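Local coordinates for type III Pentaketide Synthase (PDB 3EUO), which is a type III pentaketide synthase of the chalcone/stilbene synthase family, probably acting as an acyltransferase that builds polyketide chains, at residues 172-176 against 330-334; 183-187 against 248-252; 238-242 against 253-258. All blocks are in the same frame, centred on the assembly; numbering follows the deposited sequence.

Overall arrangement
Contact 1 lies in the core, where strand 168-175 of the large mixed sheet meets the loop ahead of helix 334-342; every touching residue is buried. Contacts 2 and 3 are partly buried and share strand 249-254 of a separate hairpin: contact 2 sets it against helix 181-191, and contact 3 pairs it with strand 241-246. Their centres are about 16 Å apart, and about 18 and 20 Å from that of contact 1. Chemistry follows place: small side chains and one carboxylate-hydroxyl bond in contact 1, a lysine ammonium and bridging waters in contact 2, backbone pairing with a salt bridge between a buried aspartate and an exposed arginine in contact 3. Contacts 2 and 3 also reach the second subunit.

Contact 1 (172-176 against 330-334); sequences LALEV and SSSAT
In this thiolase-like fold, extended residues 172-175 of the central mixed sheet meet the turn that leads into helix 334-342; the closest CA atoms, of Ala-173 and Ala-333, are 4.8 Å apart. The CA-to-CB bonds of Ala-173 and Glu-175 point at the turn, that of Leu-174 away. Ser-330 lays its O 3.5 Å from Glu-175 CG, while its hydroxyl bonds to Ser-202. Ser-331 has phi/psi of 50/-131° and Ser-332 of -61/-21°, values close to a type II' turn, closed by Ala-333 N to Ser-330 O at 3.2 Å. Ser-332, in the p rotamer, donates from OG to Glu-175 OE2 at 2.6 Å. Glu-175, m at chi1 and chi2, curls to offer this oxygen, and its OE1 is hydrogen-bonded to Thr-110 OG1, Cys-111 N and Thr-112 OG1. The loop is thus tied through one buried carboxylate to the loop just after strand 105-109. Ala-333 fits against the strand, with Ala-173 CB 3.6 Å from its CA and 4.1 Å from its CB.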
loop_
_atom_site.group_PDB
_atom_site.type_symbol
_atom_site.label_atom_id
_atom_site.label_comp_id
_atom_site.label_asym_id
_atom_site.label_seq_id
_atom_site.Cartn_x
_atom_site.Cartn_y
_atom_site.Cartn_z
ATOM N N LEU A 172 6.094 9.504 -4.616
ATOM C CA LEU A 172 5.619 9.376 -5.992
ATOM C C LEU A 172 4.136 9.024 -6.087
ATOM O O LEU A 172 3.663 8.142 -5.380
ATOM C CB LEU A 172 6.458 8.318 -6.735
ATOM C CG LEU A 172 6.066 7.914 -8.171
ATOM C CD1 LEU A 172 6.311 9.054 -9.154
ATOM C CD2 LEU A 172 6.811 6.644 -8.608
ATOM N N ALA A 173 3.422 9.712 -6.975
ATOM C CA ALA A 173 2.033 9.359 -7.290
ATOM C C ALA A 173 1.871 9.168 -8.787
ATOM O O ALA A 173 2.347 9.985 -9.583
ATOM C CB ALA A 173 1.082 10.426 -6.791
ATOM N N LEU A 174 1.222 8.075 -9.168
ATOM C CA LEU A 174 0.905 7.828 -10.566
ATOM C C LEU A 174 -0.531 7.342 -10.667
ATOM O O LEU A 174 -0.925 6.396 -9.977
ATOM C CB LEU A 174 1.879 6.800 -11.158
ATOM C CG LEU A 174 1.541 6.137 -12.501
ATOM C CD1 LEU A 174 1.502 7.145 -13.658
ATOM C CD2 LEU A 174 2.539 5.026 -12.797
ATOM N N GLU A 175 -1.310 7.982 -11.535
ATOM C CA GLU A 175 -2.689 7.560 -11.765
ATOM C C GLU A 175 -2.979 7.548 -13.253
ATOM O O GLU A 175 -2.621 8.485 -13.965
ATOM C CB GLU A 175 -3.698 8.465 -11.040
ATOM C CG GLU A 175 -3.473 8.611 -9.526
ATOM C CD GLU A 175 -3.837 7.377 -8.705
ATOM O OE1 GLU A 175 -4.215 6.320 -9.267
ATOM O OE2 GLU A 175 -3.738 7.470 -7.461
ATOM N N VAL A 176 -3.568 6.451 -13.711
ATOM C CA VAL A 176 -4.088 6.348 -15.076
ATOM C C VAL A 176 -5.566 5.983 -14.946
ATOM O O VAL A 176 -5.919 4.814 -14.754
ATOM C CB VAL A 176 -3.339 5.290 -15.921
ATOM C CG1 VAL A 176 -3.925 5.218 -17.339
ATOM C CG2 VAL A 176 -1.837 5.605 -15.982
ATOM N N SER A 330 -6.382 14.503 -11.451
ATOM C CA SER A 330 -5.496 13.352 -11.669
ATOM C C SER A 330 -5.327 12.523 -10.394
ATOM O O SER A 330 -4.276 11.914 -10.180
ATOM C CB SER A 330 -4.125 13.808 -12.197
ATOM O OG SER A 330 -4.260 14.567 -13.387
ATOM N N SER A 331 -6.377 12.501 -9.568
ATOM C CA SER A 331 -6.390 11.764 -8.301
ATOM C C SER A 331 -5.141 12.091 -7.457
ATOM O O SER A 331 -4.797 13.267 -7.311
ATOM C CB SER A 331 -6.589 10.264 -8.560
ATOM O OG SER A 331 -6.642 9.525 -7.354
ATOM N N SER A 332 -4.446 11.080 -6.935
ATOM C CA SER A 332 -3.329 11.314 -6.009
ATOM C C SER A 332 -2.160 12.121 -6.592
ATOM O O SER A 332 -1.368 12.690 -5.838
ATOM C CB SER A 332 -2.793 9.986 -5.459
ATOM O OG SER A 332 -2.104 9.268 -6.469
ATOM N N ALA A 333 -2.054 12.155 -7.922
ATOM C CA ALA A 333 -0.938 12.837 -8.597
ATOM C C ALA A 333 -1.113 14.356 -8.699
ATOM O O ALA A 333 -0.158 15.078 -9.004
ATOM C CB ALA A 333 -0.705 12.230 -9.986
ATOM N N THR A 334 -2.321 14.848 -8.435
ATOM C CA THR A 334 -2.613 16.257 -8.685
ATOM C C THR A 334 -1.943 17.195 -7.688
ATOM O O THR A 334 -1.502 18.285 -8.065
ATOM C CB THR A 334 -4.126 16.555 -8.692
ATOM O OG1 THR A 334 -4.807 15.558 -9.459
ATOM C CG2 THR A 334 -4.396 17.926 -9.308
#

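Contact 2 (183-187 against 248-252); sequences SELES and MGWKV
Helix 183-187, part of helix 181-191, lies on strand 249-252 of the beta hairpin of strands 241-246 and 249-254, their axes 9.2 Å apart and crossing at -49°; polar bonds and water, more than apolar contact, join them. Lys-251 is the hub. Its CA-to-CB bond points sideways, but chi angles m, m, t, t bring NZ to the helix, donating to Ser-183 OG and Ser-187 OG, each at 2.8 Å, and weakly to Ser-183 O at 3.0 Å. Ser-183 (t) and Ser-187 (m), one helical turn apart, thus share one cation; water 2 also accepts from NZ. Ser-183 OG donates to water 1 (2.7 Å), which donates to Trp-250 O (2.7 Å) and Glu-184 OE2 (2.8 Å). Glu-184 (m, m) takes a weak bond from Val-252 N to OE2 at 3.3 Å, while its OE1 forms a salt bridge with Arg-195. Met-248 (m, t, t) lays CB 3.7 Å from Ser-183 OG, and Gly-249, at phi/psi 118/-122°, starts the strand where a CB would collide with the carbonyl O of Met-248. The CA-to-CB bond of Trp-250 points away, and its NE1 is hydrogen-bonded to Ser-114 OG of the second subunit; Leu-185 packs on helices 20-29 and 197-200.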
loop_
_atom_site.group_PDB
_atom_site.type_symbol
_atom_site.label_atom_id
_atom_site.label_comp_id
_atom_site.label_asym_id
_atom_site.label_seq_id
_atom_site.Cartn_x
_atom_site.Cartn_y
_atom_site.Cartn_z
ATOM N N SER A 183 -15.602 1.266 -18.912
ATOM C CA SER A 183 -16.212 0.666 -17.725
ATOM C C SER A 183 -17.267 1.603 -17.145
ATOM O O SER A 183 -18.372 1.185 -16.800
ATOM C CB SER A 183 -15.144 0.382 -16.667
ATOM O OG SER A 183 -15.741 0.170 -15.399
ATOM N N GLU A 184 -16.915 2.877 -17.037
ATOM C CA GLU A 184 -17.849 3.869 -16.508
ATOM C C GLU A 184 -19.062 4.025 -17.423
ATOM O O GLU A 184 -20.203 4.045 -16.945
ATOM C CB GLU A 184 -17.144 5.205 -16.253
ATOM C CG GLU A 184 -16.248 5.182 -14.988
ATOM C CD GLU A 184 -17.057 4.993 -13.700
ATOM O OE1 GLU A 184 -18.082 5.694 -13.534
ATOM O OE2 GLU A 184 -16.675 4.147 -12.857
ATOM N N LEU A 185 -18.811 4.109 -18.730
ATOM C CA LEU A 185 -19.885 4.256 -19.707
ATOM C C LEU A 185 -20.854 3.077 -19.641
ATOM O O LEU A 185 -22.068 3.252 -19.755
ATOM C CB LEU A 185 -19.320 4.401 -21.125
ATOM C CG LEU A 185 -18.656 5.735 -21.495
ATOM C CD1 LEU A 185 -18.000 5.622 -22.855
ATOM C CD2 LEU A 185 -19.683 6.873 -21.494
ATOM N N GLU A 186 -20.302 1.884 -19.457
ATOM C CA GLU A 186 -21.114 0.675 -19.367
ATOM C C GLU A 186 -22.036 0.724 -18.154
ATOM O O GLU A 186 -23.214 0.375 -18.243
ATOM C CB GLU A 186 -20.234 -0.572 -19.309
ATOM C CG GLU A 186 -21.057 -1.833 -19.118
ATOM C CD GLU A 186 -20.311 -3.100 -19.435
ATOM O OE1 GLU A 186 -20.290 -3.991 -18.561
ATOM O OE2 GLU A 186 -19.760 -3.219 -20.552
ATOM N N SER A 187 -21.499 1.142 -17.012
ATOM C CA SER A 187 -22.316 1.280 -15.805
ATOM C C SER A 187 -23.388 2.361 -15.949
ATOM O O SER A 187 -24.523 2.169 -15.516
ATOM C CB SER A 187 -21.443 1.555 -14.582
ATOM O OG SER A 187 -20.687 0.409 -14.247
ATOM N N MET A 248 -13.679 -5.160 -14.490
ATOM C CA MET A 248 -13.417 -4.082 -15.449
ATOM C C MET A 248 -12.481 -2.999 -14.932
ATOM O O MET A 248 -12.398 -1.926 -15.543
ATOM C CB MET A 248 -14.716 -3.375 -15.831
ATOM C CG MET A 248 -15.710 -4.204 -16.514
ATOM S SD MET A 248 -17.048 -3.183 -17.174
ATOM C CE MET A 248 -17.717 -4.514 -18.152
ATOM N N GLY A 249 -11.817 -3.251 -13.803
ATOM C CA GLY A 249 -10.953 -2.247 -13.175
ATOM C C GLY A 249 -11.454 -1.867 -11.796
ATOM O O GLY A 249 -11.574 -2.725 -10.919
ATOM N N TRP A 250 -11.733 -0.577 -11.606
ATOM C CA TRP A 250 -12.337 -0.076 -10.378
ATOM C C TRP A 250 -13.511 0.834 -10.707
ATOM O O TRP A 250 -13.415 1.692 -11.596
ATOM C CB TRP A 250 -11.314 0.676 -9.511
ATOM C CG TRP A 250 -10.235 -0.198 -8.947
ATOM C CD1 TRP A 250 -10.165 -0.701 -7.674
ATOM C CD2 TRP A 250 -9.067 -0.678 -9.634
ATOM N NE1 TRP A 250 -9.027 -1.460 -7.530
ATOM C CE2 TRP A 250 -8.339 -1.465 -8.716
ATOM C CE3 TRP A 250 -8.561 -0.510 -10.933
ATOM C CZ2 TRP A 250 -7.129 -2.096 -9.057
ATOM C CZ3 TRP A 250 -7.367 -1.148 -11.278
ATOM C CH2 TRP A 250 -6.664 -1.927 -10.336
ATOM N N LYS A 251 -14.619 0.632 -9.991
ATOM C CA LYS A 251 -15.822 1.445 -10.160
ATOM C C LYS A 251 -15.879 2.560 -9.127
ATOM O O LYS A 251 -15.775 2.310 -7.921
ATOM C CB LYS A 251 -17.081 0.583 -10.037
ATOM C CG LYS A 251 -17.176 -0.575 -11.033
ATOM C CD LYS A 251 -17.640 -0.114 -12.411
ATOM C CE LYS A 251 -17.955 -1.309 -13.282
ATOM N NZ LYS A 251 -18.218 -0.920 -14.703
ATOM N N VAL A 252 -16.051 3.788 -9.606
ATOM C CA VAL A 252 -16.152 4.961 -8.737
ATOM C C VAL A 252 -17.402 4.891 -7.854
ATOM O O VAL A 252 -18.477 4.544 -8.330
ATOM C CB VAL A 252 -16.196 6.259 -9.570
ATOM C CG1 VAL A 252 -16.478 7.462 -8.685
ATOM C CG2 VAL A 252 -14.884 6.457 -10.321
HETATM O O HOH W 1 -14.935 2.199 -13.776
HETATM O O HOH W 2 -19.872 -3.253 -15.308
#

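Contact 3 (238-242 against 253-258); sequences EHDLG and VLSPRV
An antiparallel strand pairing, partly buried, joins the open ends of the hairpin of strands 241-246 and 249-254, just before helix 258-277. Gly-242 and Val-253 form a hydrogen-bonded pair, Gly-242 N to Val-253 O at 3.0 Å and Val-253 N to Gly-242 O at 2.9 Å. Leu-241 and Leu-254 follow as a non-hydrogen-bonded pair with CA atoms 4.8 Å apart; both are t, p rotamers on one face, their CD1 atoms 3.8 Å apart. Past the strands, Ser-255 N donates to Asp-240 O at 2.9 Å, which adds one more backbone bond beyond the ladder of this beta hairpin, an excursion from the thiolase-like core, to where the two strands part. Residues 238-240 take helical backbone angles, whereas Ser-255 to Val-258 form a type I turn into the helix. Ser-255 OG (chi1 86°, p) accepts from Arg-257 N at 3.0 Å as a cap and donates to Asp-240 OD1 at 2.6 Å, although the placing of OD1 is less sure. Arg-257 NH1 meets Asp-240 OD2 at 2.7 Å in a salt bridge, edge-on to the guanidinium. Val-258 CG2 lies 3.1 Å from Asp-240 O, and Glu-238 forms a salt bridge with Lys-125 of the second subunit.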
loop_
_atom_site.group_PDB
_atom_site.type_symbol
_atom_site.label_atom_id
_atom_site.label_comp_id
_atom_site.label_asym_id
_atom_site.label_seq_id
_atom_site.Cartn_x
_atom_site.Cartn_y
_atom_site.Cartn_z
ATOM N N GLU A 238 -17.832 6.183 4.644
ATOM C CA GLU A 238 -17.298 5.160 3.731
ATOM C C GLU A 238 -18.090 5.050 2.436
ATOM O O GLU A 238 -17.508 4.962 1.360
ATOM C CB GLU A 238 -17.297 3.776 4.383
ATOM C CG GLU A 238 -16.470 3.668 5.618
ATOM C CD GLU A 238 -17.258 3.907 6.896
ATOM O OE1 GLU A 238 -18.407 4.422 6.849
ATOM O OE2 GLU A 238 -16.710 3.578 7.965
ATOM N N HIS A 239 -19.417 5.060 2.553
ATOM C CA HIS A 239 -20.307 4.857 1.405
ATOM C C HIS A 239 -20.379 6.062 0.467
ATOM O O HIS A 239 -20.953 5.972 -0.630
ATOM C CB HIS A 239 -21.718 4.483 1.891
ATOM C CG HIS A 239 -22.382 5.555 2.706
ATOM N ND1 HIS A 239 -22.001 5.854 3.999
ATOM C CD2 HIS A 239 -23.408 6.391 2.413
ATOM C CE1 HIS A 239 -22.761 6.832 4.463
ATOM N NE2 HIS A 239 -23.623 7.173 3.523
ATOM N N ASP A 240 -19.796 7.182 0.886
ATOM C CA ASP A 240 -19.863 8.419 0.116
ATOM C C ASP A 240 -18.790 8.553 -0.963
ATOM O O ASP A 240 -18.959 9.310 -1.909
ATOM C CB ASP A 240 -19.819 9.627 1.045
ATOM C CG ASP A 240 -21.026 9.697 1.948
ATOM O OD1 ASP A 240 -22.144 9.857 1.425
ATOM O OD2 ASP A 240 -20.858 9.570 3.173
ATOM N N LEU A 241 -17.686 7.824 -0.808
ATOM C CA LEU A 241 -16.539 7.990 -1.693
ATOM C C LEU A 241 -15.699 6.728 -1.664
ATOM O O LEU A 241 -15.291 6.267 -0.603
ATOM C CB LEU A 241 -15.705 9.203 -1.265
ATOM C CG LEU A 241 -14.640 9.732 -2.224
ATOM C CD1 LEU A 241 -15.223 10.030 -3.610
ATOM C CD2 LEU A 241 -13.990 10.975 -1.643
ATOM N N GLY A 242 -15.449 6.174 -2.842
ATOM C CA GLY A 242 -14.769 4.892 -2.939
ATOM C C GLY A 242 -14.374 4.539 -4.352
ATOM O O GLY A 242 -14.672 5.271 -5.300
ATOM N N VAL A 253 -17.239 5.191 -6.565
ATOM C CA VAL A 253 -18.370 5.431 -5.668
ATOM C C VAL A 253 -18.311 6.917 -5.313
ATOM O O VAL A 253 -17.267 7.421 -4.898
ATOM C CB VAL A 253 -18.312 4.553 -4.380
ATOM C CG1 VAL A 253 -19.450 4.912 -3.415
ATOM C CG2 VAL A 253 -18.380 3.068 -4.737
ATOM N N LEU A 254 -19.424 7.618 -5.514
ATOM C CA LEU A 254 -19.476 9.055 -5.286
ATOM C C LEU A 254 -20.909 9.493 -4.982
ATOM O O LEU A 254 -21.804 9.380 -5.827
ATOM C CB LEU A 254 -18.899 9.810 -6.491
ATOM C CG LEU A 254 -18.836 11.341 -6.515
ATOM C CD1 LEU A 254 -18.105 11.923 -5.297
ATOM C CD2 LEU A 254 -18.166 11.792 -7.798
ATOM N N SER A 255 -21.118 9.977 -3.766
ATOM C CA SER A 255 -22.445 10.387 -3.324
ATOM C C SER A 255 -22.570 11.898 -3.433
ATOM O O SER A 255 -21.553 12.599 -3.529
ATOM C CB SER A 255 -22.692 9.954 -1.881
ATOM O OG SER A 255 -22.183 10.917 -0.981
ATOM N N PRO A 256 -23.819 12.408 -3.429
ATOM C CA PRO A 256 -24.018 13.860 -3.409
ATOM C C PRO A 256 -23.559 14.522 -2.107
ATOM O O PRO A 256 -23.417 15.742 -2.066
ATOM C CB PRO A 256 -25.530 14.018 -3.602
ATOM C CG PRO A 256 -26.118 12.722 -3.225
ATOM C CD PRO A 256 -25.094 11.669 -3.497
ATOM N N ARG A 257 -23.309 13.727 -1.068
ATOM C CA ARG A 257 -22.878 14.255 0.237
ATOM C C ARG A 257 -21.452 14.811 0.253
ATOM O O ARG A 257 -21.127 15.662 1.082
ATOM C CB ARG A 257 -22.975 13.180 1.322
ATOM C CG ARG A 257 -24.318 12.482 1.450
ATOM C CD ARG A 257 -24.212 11.353 2.465
ATOM N NE ARG A 257 -24.425 11.825 3.824
ATOM C CZ ARG A 257 -23.795 11.375 4.909
ATOM N NH1 ARG A 257 -22.851 10.436 4.837
ATOM N NH2 ARG A 257 -24.106 11.898 6.083
ATOM N N VAL A 258 -20.604 14.322 -0.652
ATOM C CA VAL A 258 -19.158 14.568 -0.570
ATOM C C VAL A 258 -18.760 16.046 -0.458
ATOM O O VAL A 258 -17.995 16.392 0.436
ATOM C CB VAL A 258 -18.372 13.865 -1.707
ATOM C CG1 VAL A 258 -16.872 14.174 -1.619
ATOM C CG2 VAL A 258 -18.605 12.370 -1.645
#